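Local coordinates for group II chitinase (Ostrinia furnacalis, PDB 6JAV), which probably hydrolyses internal linkages of chitin through this catalytic domain of glycoside hydrolase family 18, captured here with a piperidine-thienopyridine inhibitor, at residues Y41-L46 against M344-D349; F114-G119 against K160-L165; D205-H210 against D219-Y224. All coordinates share one frame; numbering follows the deposited sequence.

Interaction 1: residues Y41-L46 against M344-D349; sequences YGFAVL and MIWALD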
ATOM      1  N   TYR A  41       1.034   8.250  -7.322  1.00  8.93           N
ATOM      2  CA  TYR A  41       1.654   9.333  -6.564  1.00  8.97           C
ATOM      3  C   TYR A  41       0.875   9.574  -5.276  1.00 10.21           C
ATOM      4  O   TYR A  41      -0.283  10.015  -5.318  1.00  9.96           O
ATOM      5  CB  TYR A  41       1.606  10.591  -7.442  1.00  9.23           C
ATOM      6  CG  TYR A  41       2.401  11.766  -6.926  1.00  9.49           C
ATOM      7  CD1 TYR A  41       2.018  12.459  -5.783  1.00 11.27           C
ATOM      8  CD2 TYR A  41       3.527  12.198  -7.627  1.00 11.36           C
ATOM      9  CE1 TYR A  41       2.758  13.547  -5.320  1.00 11.18           C
ATOM     10  CE2 TYR A  41       4.252  13.287  -7.198  1.00 11.45           C
ATOM     11  CZ  TYR A  41       3.883  13.941  -6.035  1.00 11.48           C
ATOM     12  OH  TYR A  41       4.630  15.022  -5.603  1.00 13.27           O
ATOM     13  N   GLY A  42       1.507   9.351  -4.127  1.00 10.22           N
ATOM     14  CA  GLY A  42       0.878   9.603  -2.835  1.00 11.14           C
ATOM     15  C   GLY A  42       1.433  10.878  -2.216  1.00 11.61           C
ATOM     16  O   GLY A  42       2.657  11.021  -2.080  1.00 10.95           O
ATOM     17  N   PHE A  43       0.551  11.813  -1.845  1.00 11.40           N
ATOM     18  CA  PHE A  43      -0.901  11.817  -2.023  1.00  9.48           C
ATOM     19  C   PHE A  43      -1.315  13.260  -2.303  1.00 11.60           C
ATOM     20  O   PHE A  43      -0.645  14.219  -1.866  1.00 13.86           O
ATOM     21  CB  PHE A  43      -1.609  11.446  -0.712  1.00 11.07           C
ATOM     22  CG  PHE A  43      -1.483  10.003  -0.337  1.00 10.86           C
ATOM     23  CD1 PHE A  43      -2.214   9.050  -1.001  1.00 11.72           C
ATOM     24  CD2 PHE A  43      -0.628   9.612   0.677  1.00 13.54           C
ATOM     25  CE1 PHE A  43      -2.111   7.704  -0.663  1.00 11.73           C
ATOM     26  CE2 PHE A  43      -0.513   8.273   1.022  1.00 14.20           C
ATOM     27  CZ  PHE A  43      -1.255   7.320   0.344  1.00 13.02           C
ATOM     28  N   ALA A  44      -2.430  13.425  -2.998  1.00  9.94           N
ATOM     29  CA  ALA A  44      -3.257  14.626  -2.929  1.00  9.66           C
ATOM     30  C   ALA A  44      -4.269  14.455  -1.795  1.00 10.48           C
ATOM     31  O   ALA A  44      -4.504  13.344  -1.304  1.00 10.81           O
ATOM     32  CB  ALA A  44      -3.982  14.838  -4.257  1.00 11.23           C
ATOM     33  N   VAL A  45      -4.846  15.565  -1.346  1.00 10.66           N
ATOM     34  CA  VAL A  45      -5.727  15.544  -0.177  1.00 10.87           C
ATOM     35  C   VAL A  45      -7.038  16.247  -0.514  1.00 11.13           C
ATOM     36  O   VAL A  45      -7.148  16.960  -1.512  1.00 12.15           O
ATOM     37  CB  VAL A  45      -5.069  16.162   1.072  1.00 11.30           C
ATOM     38  CG1 VAL A  45      -3.865  15.327   1.481  1.00 12.72           C
ATOM     39  CG2 VAL A  45      -4.666  17.612   0.803  1.00 14.20           C
ATOM     40  N   LEU A  46      -8.030  16.071   0.371  1.00 11.06           N
ATOM     41  CA  LEU A  46      -9.325  16.727   0.204  1.00 12.14           C
ATOM     42  C   LEU A  46      -9.297  18.071   0.921  1.00 11.57           C
ATOM     43  O   LEU A  46      -9.147  18.122   2.141  1.00 13.89           O
ATOM     44  CB  LEU A  46     -10.448  15.843   0.761  1.00 13.47           C
ATOM     45  CG  LEU A  46     -11.861  16.320   0.393  1.00 13.74           C
ATOM     46  CD1 LEU A  46     -12.079  16.288  -1.123  1.00 16.07           C
ATOM     47  CD2 LEU A  46     -12.903  15.459   1.138  1.00 14.77           C
ATOM     48  N   MET A 344       1.443  -5.140  -6.060  1.00  8.88           N
ATOM     49  CA  MET A 344       1.542  -3.728  -5.702  1.00  8.04           C
ATOM     50  C   MET A 344       2.541  -3.624  -4.567  1.00 10.16           C
ATOM     51  O   MET A 344       2.617  -4.530  -3.727  1.00  9.04           O
ATOM     52  CB  MET A 344       0.173  -3.195  -5.247  1.00  9.56           C
ATOM     53  CG  MET A 344       0.152  -1.762  -4.725  1.00 11.15           C
ATOM     54  SD  MET A 344       0.436  -1.697  -2.929  1.00 10.99           S
ATOM     55  CE  MET A 344      -1.221  -2.028  -2.317  1.00 12.95           C
ATOM     56  N   ILE A 345       3.302  -2.513  -4.513  1.00  9.01           N
ATOM     57  CA  ILE A 345       4.241  -2.306  -3.408  1.00  9.29           C
ATOM     58  C   ILE A 345       3.989  -0.978  -2.713  1.00  9.24           C
ATOM     59  O   ILE A 345       3.755   0.052  -3.355  1.00  8.84           O
ATOM     60  CB  ILE A 345       5.725  -2.411  -3.827  1.00  9.87           C
ATOM     61  CG1 ILE A 345       6.110  -1.363  -4.881  1.00 11.10           C
ATOM     62  CG2 ILE A 345       6.030  -3.822  -4.302  1.00 11.10           C
ATOM     63  CD1 ILE A 345       7.532  -0.805  -4.675  1.00 17.04           C
ATOM     64  N   TRP A 346       4.072  -1.013  -1.387  1.00  8.67           N
ATOM     65  CA  TRP A 346       4.182   0.167  -0.548  1.00  8.43           C
ATOM     66  C   TRP A 346       5.547   0.066   0.105  1.00  9.66           C
ATOM     67  O   TRP A 346       5.720  -0.737   1.034  1.00  9.46           O
ATOM     68  CB  TRP A 346       3.115   0.180   0.559  1.00 10.43           C
ATOM     69  CG  TRP A 346       3.243   1.503   1.283  1.00 11.22           C
ATOM     70  CD1 TRP A 346       4.083   1.813   2.351  1.00 11.40           C
ATOM     71  CD2 TRP A 346       2.631   2.726   0.896  1.00 10.51           C
ATOM     72  NE1 TRP A 346       3.963   3.151   2.660  1.00 13.12           N
ATOM     73  CE2 TRP A 346       3.087   3.730   1.774  1.00 11.58           C
ATOM     74  CE3 TRP A 346       1.735   3.071  -0.120  1.00 11.14           C
ATOM     75  CZ2 TRP A 346       2.651   5.050   1.676  1.00 12.65           C
ATOM     76  CZ3 TRP A 346       1.302   4.380  -0.211  1.00 14.36           C
ATOM     77  CH2 TRP A 346       1.763   5.347   0.678  1.00 12.96           C
ATOM     78  N   ALA A 347       6.528   0.879  -0.318  1.00  9.26           N
ATOM     79  CA  ALA A 347       6.465   1.906  -1.360  1.00  8.36           C
ATOM     80  C   ALA A 347       7.898   1.938  -1.944  1.00  8.93           C
ATOM     81  O   ALA A 347       8.832   1.341  -1.377  1.00  9.52           O
ATOM     82  CB  ALA A 347       6.107   3.261  -0.767  1.00 10.52           C
ATOM     83  N   LEU A 348       8.070   2.625  -3.073  1.00  8.97           N
ATOM     84  CA  LEU A 348       9.358   2.619  -3.777  1.00  9.36           C
ATOM     85  C   LEU A 348      10.518   2.999  -2.861  1.00  8.90           C
ATOM     86  O   LEU A 348      11.597   2.388  -2.924  1.00 10.93           O
ATOM     87  CB  LEU A 348       9.282   3.611  -4.942  1.00  9.59           C
ATOM     88  CG  LEU A 348       8.535   3.097  -6.164  1.00  9.96           C
ATOM     89  CD1 LEU A 348       8.095   4.262  -7.083  1.00 11.51           C
ATOM     90  CD2 LEU A 348       9.382   2.082  -6.927  1.00 11.45           C
ATOM     91  N   ASP A 349      10.310   4.002  -2.013  1.00  9.08           N
ATOM     92  CA  ASP A 349      11.386   4.611  -1.233  1.00  8.77           C
ATOM     93  C   ASP A 349      11.733   3.822   0.009  1.00 11.03           C
ATOM     94  O   ASP A 349      12.604   4.256   0.769  1.00 10.02           O
ATOM     95  CB  ASP A 349      10.926   6.004  -0.790  1.00 10.96           C
ATOM     96  CG  ASP A 349       9.553   5.968  -0.147  1.00 10.79           C
ATOM     97  OD1 ASP A 349       8.542   6.055  -0.890  1.00 12.30           O
ATOM     98  OD2 ASP A 349       9.454   5.796   1.081  1.00 11.87           O
TER
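Phe43 and Trp346 carry this contact alone, two aromatic side chains that reach for each other from opposite directions and meet rim to rim. The carbon CH2, on the six-membered ring of Trp346, lies 3.6 Å from Phe43 CZ. The same CH2 stands 3.7 Å from Phe43 CE2, and Trp346 CZ3 is 3.9 Å from Phe43 CZ, so the touching patch is a few rim carbons on each side. The planes differ by 18° and the ring centroids are 5.9 Å apart: nearly parallel rings, neither over the other's face, hence no stack. The indole gets there because CG lies opposite the backbone N (chi1 -175°), which swings the long ring system out from its strand toward Phe43. One of its faces is covered near the rim by the CB of Ala347.

No hydrogen bond joins the two segments. The backbone is unusual on both sides: the peptides Gly42-Phe43 and Trp346-Ala347 are cis, and non-proline cis bonds at such places are a known feature of family 18 barrels. Trp346 lies about 5 Å, side chain to ligand, from the bound inhibitor. This agrees with the role of the equivalent tryptophan in related chitinases, which floors the sugar subsite at the centre of the cleft.

The polar ties of this region are made by Asp349 to residues outside the two segments: a salt bridge with Arg20, one of the inhibitor-pocket residues, and a hydrogen bond with Thr14.

Strand 8-14 runs between strands 38-46 and 342-346, parallel to both, so Phe43 and Trp346 bridge over it toward the C-terminal mouth of the barrel. Tyr12 meets the Trp346 ring from that middle strand. Strand 78-84 flanks 38-46 on its other edge, helix 65-70 packs on Tyr41, and helix 363-373 covers Ile345 and Leu348.

Interaction 2: residues F114-G119 against K160-L165; sequences FLEKYG and KPKGLL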
ATOM      1  N   PHE A 114      -8.178  18.629 -12.666  1.00 13.57           N
ATOM      2  CA  PHE A 114      -6.904  18.598 -11.947  1.00 12.24           C
ATOM      3  C   PHE A 114      -5.969  17.562 -12.565  1.00 14.44           C
ATOM      4  O   PHE A 114      -4.803  17.860 -12.863  1.00 12.99           O
ATOM      5  CB  PHE A 114      -7.212  18.267 -10.482  1.00 13.39           C
ATOM      6  CG  PHE A 114      -6.070  18.487  -9.515  1.00 13.52           C
ATOM      7  CD1 PHE A 114      -5.067  17.540  -9.371  1.00 13.72           C
ATOM      8  CD2 PHE A 114      -6.037  19.612  -8.702  1.00 17.36           C
ATOM      9  CE1 PHE A 114      -4.030  17.726  -8.438  1.00 15.89           C
ATOM     10  CE2 PHE A 114      -5.001  19.804  -7.787  1.00 19.44           C
ATOM     11  CZ  PHE A 114      -4.002  18.850  -7.648  1.00 13.74           C
ATOM     12  N   LEU A 115      -6.466  16.340 -12.774  1.00 11.49           N
ATOM     13  CA  LEU A 115      -5.659  15.294 -13.400  1.00 12.46           C
ATOM     14  C   LEU A 115      -5.155  15.729 -14.767  1.00 13.57           C
ATOM     15  O   LEU A 115      -3.979  15.535 -15.096  1.00 13.42           O
ATOM     16  CB  LEU A 115      -6.481  14.020 -13.569  1.00 12.74           C
ATOM     17  CG  LEU A 115      -6.979  13.343 -12.306  1.00 13.28           C
ATOM     18  CD1 LEU A 115      -7.816  12.156 -12.694  1.00 15.34           C
ATOM     19  CD2 LEU A 115      -5.818  12.920 -11.357  1.00 11.38           C
ATOM     20  N   GLU A 116      -6.039  16.310 -15.587  1.00 12.91           N
ATOM     21  CA  GLU A 116      -5.635  16.691 -16.944  1.00 13.92           C
ATOM     22  C   GLU A 116      -4.632  17.841 -16.929  1.00 15.53           C
ATOM     23  O   GLU A 116      -3.704  17.867 -17.765  1.00 18.43           O
ATOM     24  CB  GLU A 116      -6.868  17.003 -17.807  1.00 15.72           C
ATOM     25  CG  GLU A 116      -7.778  15.810 -17.953  1.00 17.49           C
ATOM     26  CD  GLU A 116      -8.902  16.038 -18.939  1.00 36.95           C
ATOM     27  OE1 GLU A 116      -9.580  17.076 -18.819  1.00 37.41           O
ATOM     28  OE2 GLU A 116      -9.093  15.174 -19.822  1.00 48.66           O
ATOM     29  N   LYS A 117      -4.764  18.759 -15.968  1.00 12.99           N
ATOM     30  CA  LYS A 117      -3.829  19.885 -15.874  1.00 12.00           C
ATOM     31  C   LYS A 117      -2.398  19.394 -15.700  1.00 16.47           C
ATOM     32  O   LYS A 117      -1.471  19.919 -16.326  1.00 16.98           O
ATOM     33  CB  LYS A 117      -4.209  20.805 -14.716  1.00 15.38           C
ATOM     34  CG  LYS A 117      -3.232  21.969 -14.502  1.00 19.79           C
ATOM     35  CD  LYS A 117      -3.786  22.927 -13.478  1.00 22.50           C
ATOM     36  CE  LYS A 117      -2.849  24.107 -13.273  1.00 29.03           C
ATOM     37  NZ  LYS A 117      -3.487  25.156 -12.427  1.00 39.60           N
ATOM     38  N   TYR A 118      -2.199  18.372 -14.862  1.00 13.27           N
ATOM     39  CA  TYR A 118      -0.863  17.885 -14.566  1.00 14.03           C
ATOM     40  C   TYR A 118      -0.453  16.672 -15.381  1.00 13.80           C
ATOM     41  O   TYR A 118       0.677  16.197 -15.219  1.00 18.38           O
ATOM     42  CB  TYR A 118      -0.710  17.629 -13.064  1.00 18.60           C
ATOM     43  CG  TYR A 118      -0.910  18.907 -12.317  1.00 15.97           C
ATOM     44  CD1 TYR A 118       0.058  19.914 -12.363  1.00 19.42           C
ATOM     45  CD2 TYR A 118      -2.081  19.158 -11.623  1.00 17.23           C
ATOM     46  CE1 TYR A 118      -0.136  21.114 -11.696  1.00 18.40           C
ATOM     47  CE2 TYR A 118      -2.285  20.370 -10.952  1.00 19.47           C
ATOM     48  CZ  TYR A 118      -1.299  21.344 -11.006  1.00 27.28           C
ATOM     49  OH  TYR A 118      -1.461  22.541 -10.362  1.00 28.55           O
ATOM     50  N   GLY A 119      -1.319  16.162 -16.253  1.00 12.78           N
ATOM     51  CA  GLY A 119      -0.948  15.067 -17.131  1.00 13.40           C
ATOM     52  C   GLY A 119      -1.065  13.684 -16.531  1.00 11.38           C
ATOM     53  O   GLY A 119      -0.492  12.740 -17.081  1.00 13.55           O
ATOM     54  N   LYS A 160     -13.727   7.468 -17.675  1.00 15.35           N
ATOM     55  CA  LYS A 160     -13.633   6.401 -18.671  1.00 18.70           C
ATOM     56  C   LYS A 160     -13.775   6.914 -20.104  1.00 20.90           C
ATOM     57  O   LYS A 160     -12.956   6.518 -20.954  1.00 20.79           O
ATOM     58  CB  LYS A 160     -14.588   5.256 -18.304  1.00 19.52           C
ATOM     59  CG  LYS A 160     -14.520   4.044 -19.222  1.00 27.93           C
ATOM     60  CD  LYS A 160     -15.062   2.807 -18.537  1.00 28.99           C
ATOM     61  CE  LYS A 160     -13.908   2.027 -17.951  1.00 40.76           C
ATOM     62  NZ  LYS A 160     -14.027   0.576 -18.230  1.00 42.65           N
ATOM     63  N   PRO A 161     -14.717   7.805 -20.430  1.00 21.80           N
ATOM     64  CA  PRO A 161     -14.763   8.358 -21.799  1.00 24.28           C
ATOM     65  C   PRO A 161     -13.509   9.111 -22.219  1.00 27.53           C
ATOM     66  O   PRO A 161     -13.199   9.142 -23.415  1.00 27.25           O
ATOM     67  CB  PRO A 161     -15.995   9.276 -21.772  1.00 23.99           C
ATOM     68  CG  PRO A 161     -16.863   8.696 -20.698  1.00 26.01           C
ATOM     69  CD  PRO A 161     -15.901   8.196 -19.639  1.00 23.62           C
ATOM     70  N   LYS A 162     -12.778   9.721 -21.285  1.00 18.12           N
ATOM     71  CA  LYS A 162     -11.517  10.378 -21.588  1.00 18.95           C
ATOM     72  C   LYS A 162     -10.336   9.415 -21.630  1.00 15.75           C
ATOM     73  O   LYS A 162      -9.203   9.862 -21.846  1.00 21.56           O
ATOM     74  CB  LYS A 162     -11.233  11.463 -20.556  1.00 19.41           C
ATOM     75  CG  LYS A 162     -12.252  12.577 -20.581  1.00 24.01           C
ATOM     76  CD  LYS A 162     -12.138  13.432 -19.336  1.00 26.52           C
ATOM     77  CE  LYS A 162     -12.903  14.722 -19.477  1.00 29.87           C
ATOM     78  NZ  LYS A 162     -12.247  15.586 -20.481  1.00 31.68           N
ATOM     79  N   GLY A 163     -10.566   8.121 -21.434  1.00 16.42           N
ATOM     80  CA  GLY A 163      -9.463   7.181 -21.432  1.00 15.21           C
ATOM     81  C   GLY A 163      -8.604   7.236 -20.184  1.00 16.73           C
ATOM     82  O   GLY A 163      -7.438   6.832 -20.223  1.00 19.14           O
ATOM     83  N   LEU A 164      -9.148   7.753 -19.089  1.00 13.35           N
ATOM     84  CA  LEU A 164      -8.407   7.906 -17.840  1.00 12.75           C
ATOM     85  C   LEU A 164      -8.773   6.753 -16.915  1.00 12.11           C
ATOM     86  O   LEU A 164      -9.879   6.200 -16.985  1.00 13.41           O
ATOM     87  CB  LEU A 164      -8.735   9.243 -17.181  1.00 13.51           C
ATOM     88  CG  LEU A 164      -8.262  10.470 -17.995  1.00 13.51           C
ATOM     89  CD1 LEU A 164      -8.823  11.753 -17.407  1.00 16.53           C
ATOM     90  CD2 LEU A 164      -6.723  10.507 -18.003  1.00 19.24           C
ATOM     91  N   LEU A 165      -7.822   6.376 -16.060  1.00 10.79           N
ATOM     92  CA  LEU A 165      -7.942   5.218 -15.183  1.00 10.55           C
ATOM     93  C   LEU A 165      -8.540   5.606 -13.836  1.00 10.10           C
ATOM     94  O   LEU A 165      -8.415   6.747 -13.369  1.00 10.19           O
ATOM     95  CB  LEU A 165      -6.567   4.594 -14.952  1.00 11.86           C
ATOM     96  CG  LEU A 165      -5.878   4.115 -16.246  1.00 12.80           C
ATOM     97  CD1 LEU A 165      -4.408   3.821 -16.034  1.00 14.77           C
ATOM     98  CD2 LEU A 165      -6.614   2.877 -16.792  1.00 14.03           C
TER
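Lys162 and Glu116 cross at about a right angle, and the lysine is the one to follow outward. From CB, its CG passes at the limit of contact, 4.2 Å from Glu116 OE2. CD then comes closer, 3.5 Å from the same OE2, so the methylene chain runs past the carboxylate before its charge arrives. CE continues past both oxygens. The final bond turns the chain (chi4 -69°), bringing the ammonium back to the carboxylate. NZ lies 3.2 Å from Glu116 OE2, meeting it on the syn side but 25° out of the carboxylate plane, and it makes a weak second bond of 3.5 Å to Glu116 OE1. The result is a lopsided two-oxygen salt bridge between exposed residues, with probably only a modest pull.

Beneath it, Leu164 CD1 touches Glu116 OE2 at 4.2 Å, an apolar edge to the ion pair. Deeper in, Leu115 and Leu164 both rest on Leu159 of helix 143-159.

The first segment is the last turn of helix 101-118, and the second follows helix 143-159. Each helix finishes in a Schellman motif whose C-prime residue is a glycine with positive phi, Gly119 and Gly163. Beyond them the chain enters the neighbouring parallel strands 122-126 and 165-170, a pairing of successive helix exits that belongs to the N-terminal side of a TIM barrel.

Interaction 3: residues D205-H210 against D219-Y224; sequences DKKTGH and DDDTTY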
ATOM      1  N   ASP A 205      -1.663  -3.948  18.573  1.00 17.10           N
ATOM      2  CA  ASP A 205      -2.157  -5.232  19.074  1.00 16.61           C
ATOM      3  C   ASP A 205      -1.684  -5.526  20.493  1.00 21.88           C
ATOM      4  O   ASP A 205      -2.211  -6.457  21.122  1.00 19.96           O
ATOM      5  CB  ASP A 205      -1.633  -6.389  18.213  1.00 16.32           C
ATOM      6  CG  ASP A 205      -2.243  -6.438  16.818  1.00 19.06           C
ATOM      7  OD1 ASP A 205      -3.430  -6.092  16.636  1.00 18.44           O
ATOM      8  OD2 ASP A 205      -1.509  -6.876  15.912  1.00 16.07           O
ATOM      9  N   LYS A 206      -0.672  -4.801  20.982  1.00 19.38           N
ATOM     10  CA  LYS A 206      -0.043  -5.030  22.287  1.00 21.90           C
ATOM     11  C   LYS A 206       0.673  -6.376  22.380  1.00 21.60           C
ATOM     12  O   LYS A 206       0.985  -6.854  23.484  1.00 20.36           O
ATOM     13  CB  LYS A 206      -1.019  -4.827  23.457  1.00 22.28           C
ATOM     14  CG  LYS A 206      -1.763  -3.496  23.418  1.00 24.45           C
ATOM     15  CD  LYS A 206      -0.826  -2.317  23.334  1.00 35.41           C
ATOM     16  CE  LYS A 206       0.033  -2.208  24.583  1.00 39.25           C
ATOM     17  NZ  LYS A 206       1.376  -1.621  24.308  1.00 39.37           N
ATOM     18  N   LYS A 207       0.958  -7.002  21.246  1.00 17.28           N
ATOM     19  CA  LYS A 207       1.767  -8.207  21.220  1.00 18.92           C
ATOM     20  C   LYS A 207       2.377  -8.305  19.831  1.00 17.87           C
ATOM     21  O   LYS A 207       1.907  -7.647  18.897  1.00 17.53           O
ATOM     22  CB  LYS A 207       0.952  -9.457  21.580  1.00 17.64           C
ATOM     23  CG  LYS A 207      -0.211  -9.746  20.646  1.00 21.36           C
ATOM     24  CD  LYS A 207      -0.980 -10.993  21.106  1.00 24.16           C
ATOM     25  CE  LYS A 207      -2.026 -11.412  20.094  1.00 29.92           C
ATOM     26  NZ  LYS A 207      -2.934 -12.424  20.703  1.00 43.36           N
ATOM     27  N   THR A 208       3.440  -9.097  19.709  1.00 15.80           N
ATOM     28  CA  THR A 208       4.138  -9.199  18.425  1.00 13.97           C
ATOM     29  C   THR A 208       3.326 -10.007  17.424  1.00 17.95           C
ATOM     30  O   THR A 208       2.567 -10.915  17.781  1.00 16.67           O
ATOM     31  CB  THR A 208       5.519  -9.836  18.595  1.00 14.76           C
ATOM     32  OG1 THR A 208       5.387 -11.143  19.175  1.00 16.29           O
ATOM     33  CG2 THR A 208       6.403  -8.957  19.462  1.00 16.12           C
ATOM     34  N   GLY A 209       3.490  -9.666  16.152  1.00 15.14           N
ATOM     35  CA  GLY A 209       2.865 -10.414  15.074  1.00 14.21           C
ATOM     36  C   GLY A 209       3.462  -9.948  13.766  1.00 11.66           C
ATOM     37  O   GLY A 209       4.228  -8.974  13.725  1.00 13.66           O
ATOM     38  N   HIS A 210       3.116 -10.660  12.696  1.00 12.14           N
ATOM     39  CA  HIS A 210       3.700 -10.354  11.393  1.00 10.37           C
ATOM     40  C   HIS A 210       2.917  -9.280  10.645  1.00 12.06           C
ATOM     41  O   HIS A 210       1.696  -9.365  10.523  1.00 11.31           O
ATOM     42  CB  HIS A 210       3.831 -11.593  10.512  1.00 10.80           C
ATOM     43  CG  HIS A 210       4.894 -11.428   9.493  1.00 10.65           C
ATOM     44  ND1 HIS A 210       4.696 -10.735   8.311  1.00 10.80           N
ATOM     45  CD2 HIS A 210       6.199 -11.783   9.512  1.00 10.77           C
ATOM     46  CE1 HIS A 210       5.830 -10.696   7.637  1.00 10.17           C
ATOM     47  NE2 HIS A 210       6.763 -11.320   8.348  1.00 12.24           N
ATOM     48  N   ASP A 219      -1.432 -20.328  15.712  1.00 18.15           N
ATOM     49  CA  ASP A 219      -1.563 -19.480  16.889  1.00 18.70           C
ATOM     50  C   ASP A 219      -2.302 -18.163  16.621  1.00 19.13           C
ATOM     51  O   ASP A 219      -2.397 -17.330  17.531  1.00 21.36           O
ATOM     52  CB  ASP A 219      -0.182 -19.189  17.500  1.00 21.99           C
ATOM     53  CG  ASP A 219       0.507 -20.444  18.027  1.00 28.99           C
ATOM     54  OD1 ASP A 219      -0.207 -21.366  18.473  1.00 29.82           O
ATOM     55  OD2 ASP A 219       1.754 -20.502  17.983  1.00 32.77           O
ATOM     56  N   ASP A 220      -2.827 -17.959  15.413  1.00 18.73           N
ATOM     57  CA  ASP A 220      -3.520 -16.714  15.103  1.00 18.71           C
ATOM     58  C   ASP A 220      -4.820 -16.619  15.892  1.00 21.79           C
ATOM     59  O   ASP A 220      -5.529 -17.616  16.070  1.00 21.82           O
ATOM     60  CB  ASP A 220      -3.880 -16.666  13.622  1.00 15.06           C
ATOM     61  CG  ASP A 220      -2.673 -16.448  12.721  1.00 14.31           C
ATOM     62  OD1 ASP A 220      -1.586 -16.092  13.231  1.00 18.16           O
ATOM     63  OD2 ASP A 220      -2.829 -16.627  11.498  1.00 16.03           O
ATOM     64  N   ASP A 221      -5.140 -15.399  16.337  1.00 23.73           N
ATOM     65  CA  ASP A 221      -6.398 -15.150  17.038  1.00 27.80           C
ATOM     66  C   ASP A 221      -7.598 -15.343  16.122  1.00 29.08           C
ATOM     67  O   ASP A 221      -8.691 -15.676  16.592  1.00 29.77           O
ATOM     68  CB  ASP A 221      -6.413 -13.727  17.602  1.00 30.11           C
ATOM     69  CG  ASP A 221      -5.519 -13.559  18.825  1.00 47.68           C
ATOM     70  OD1 ASP A 221      -5.224 -14.568  19.503  1.00 44.98           O
ATOM     71  OD2 ASP A 221      -5.119 -12.407  19.111  1.00 52.08           O
ATOM     72  N   THR A 222      -7.418 -15.148  14.820  1.00 22.93           N
ATOM     73  CA  THR A 222      -8.511 -15.226  13.870  1.00 23.56           C
ATOM     74  C   THR A 222      -8.090 -16.040  12.661  1.00 18.07           C
ATOM     75  O   THR A 222      -6.905 -16.259  12.420  1.00 20.64           O
ATOM     76  CB  THR A 222      -8.851 -13.845  13.341  1.00 32.10           C
ATOM     77  OG1 THR A 222      -9.877 -13.998  12.379  1.00 43.32           O
ATOM     78  CG2 THR A 222      -7.649 -13.245  12.627  1.00 26.95           C
ATOM     79  N   THR A 223      -9.071 -16.466  11.885  1.00 18.10           N
ATOM     80  CA  THR A 223      -8.798 -17.155  10.641  1.00 18.78           C
ATOM     81  C   THR A 223      -8.622 -16.199   9.468  1.00 16.56           C
ATOM     82  O   THR A 223      -8.274 -16.655   8.374  1.00 18.33           O
ATOM     83  CB  THR A 223      -9.941 -18.125  10.319  1.00 29.02           C
ATOM     84  OG1 THR A 223      -9.778 -18.624   8.995  1.00 46.39           O
ATOM     85  CG2 THR A 223     -11.252 -17.412  10.385  1.00 26.68           C
ATOM     86  N   TYR A 224      -8.887 -14.904   9.656  1.00 15.91           N
ATOM     87  CA  TYR A 224      -8.997 -14.006   8.510  1.00 17.11           C
ATOM     88  C   TYR A 224      -7.889 -12.971   8.368  1.00 14.61           C
ATOM     89  O   TYR A 224      -7.876 -12.265   7.352  1.00 15.50           O
ATOM     90  CB  TYR A 224     -10.376 -13.342   8.424  1.00 21.51           C
ATOM     91  CG  TYR A 224     -10.897 -12.750   9.685  1.00 23.49           C
ATOM     92  CD1 TYR A 224     -10.468 -11.508  10.122  1.00 31.56           C
ATOM     93  CD2 TYR A 224     -11.883 -13.405  10.410  1.00 27.27           C
ATOM     94  CE1 TYR A 224     -10.970 -10.950  11.291  1.00 39.74           C
ATOM     95  CE2 TYR A 224     -12.388 -12.867  11.570  1.00 33.11           C
ATOM     96  CZ  TYR A 224     -11.924 -11.639  12.013  1.00 39.54           C
ATOM     97  OH  TYR A 224     -12.420 -11.092  13.174  1.00 53.47           O
TER
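The salt bridge from Lys207 NZ to Asp221 OD2, 2.7 Å long, is the tie between these two pieces of loop. It is a short hydrogen bond as well, and the ammonium takes OD2 on its syn side, 19° out of the carboxylate plane. The other oxygen, Asp221 OD1, stays 3.4 Å from NZ, so the grip falls mainly on one oxygen. The two side chains come from opposite directions. With CG flanked by both the backbone N and the carbonyl carbon (chi1 61°), the rest of the Lys207 chain is straight and delivers NZ to the aspartate. Its CE comes along too, 3.4 Å from Asp221 OD2, the one lysine carbon that packs against the carboxylate.

Around this pair, the 205-210 segment is secured by other bonds: Thr208 OG1 to Gly264 O and Ile267 N, and Gly209 O to Ser321 OG. Asn266 is touched by both Lys207 and Asp219, giving the two segments a shared neighbour. Asp220 OD2 accepts a hydrogen bond from the backbone N of His217, just ahead of the second segment.

Both segments belong to the long excursion between strand 192-195 and helix 227-236. Asp199 and Trp204, earlier in it, line the inhibitor pocket, while Lys207 lies about 12 Å, side chain to ligand, from the inhibitor. The bridge thus cross-links a loop at the C-terminal face of the barrel, where TIM-barrel enzymes carry their active sites.

How the interactions relate
Reading from the N terminus, strand 38-46 opens interaction 1, which stays open until strand 342-346 arrives nearly 300 residues later and so encloses most of the barrel. Within that span, interaction 2 closes a loop of 40 residues between the end of helix 101-118 and the turn that follows helix 143-159, and interaction 3 afterwards closes a much shorter one of eight. These two follow in series, and no loops cross. Interaction 1 joins early and late strands near the middle of the domain; interactions 2 and 3 lie on opposite sides of the chain's centre, about 41 Å apart between centres, one at the helix exits, the other in the loops above the strands.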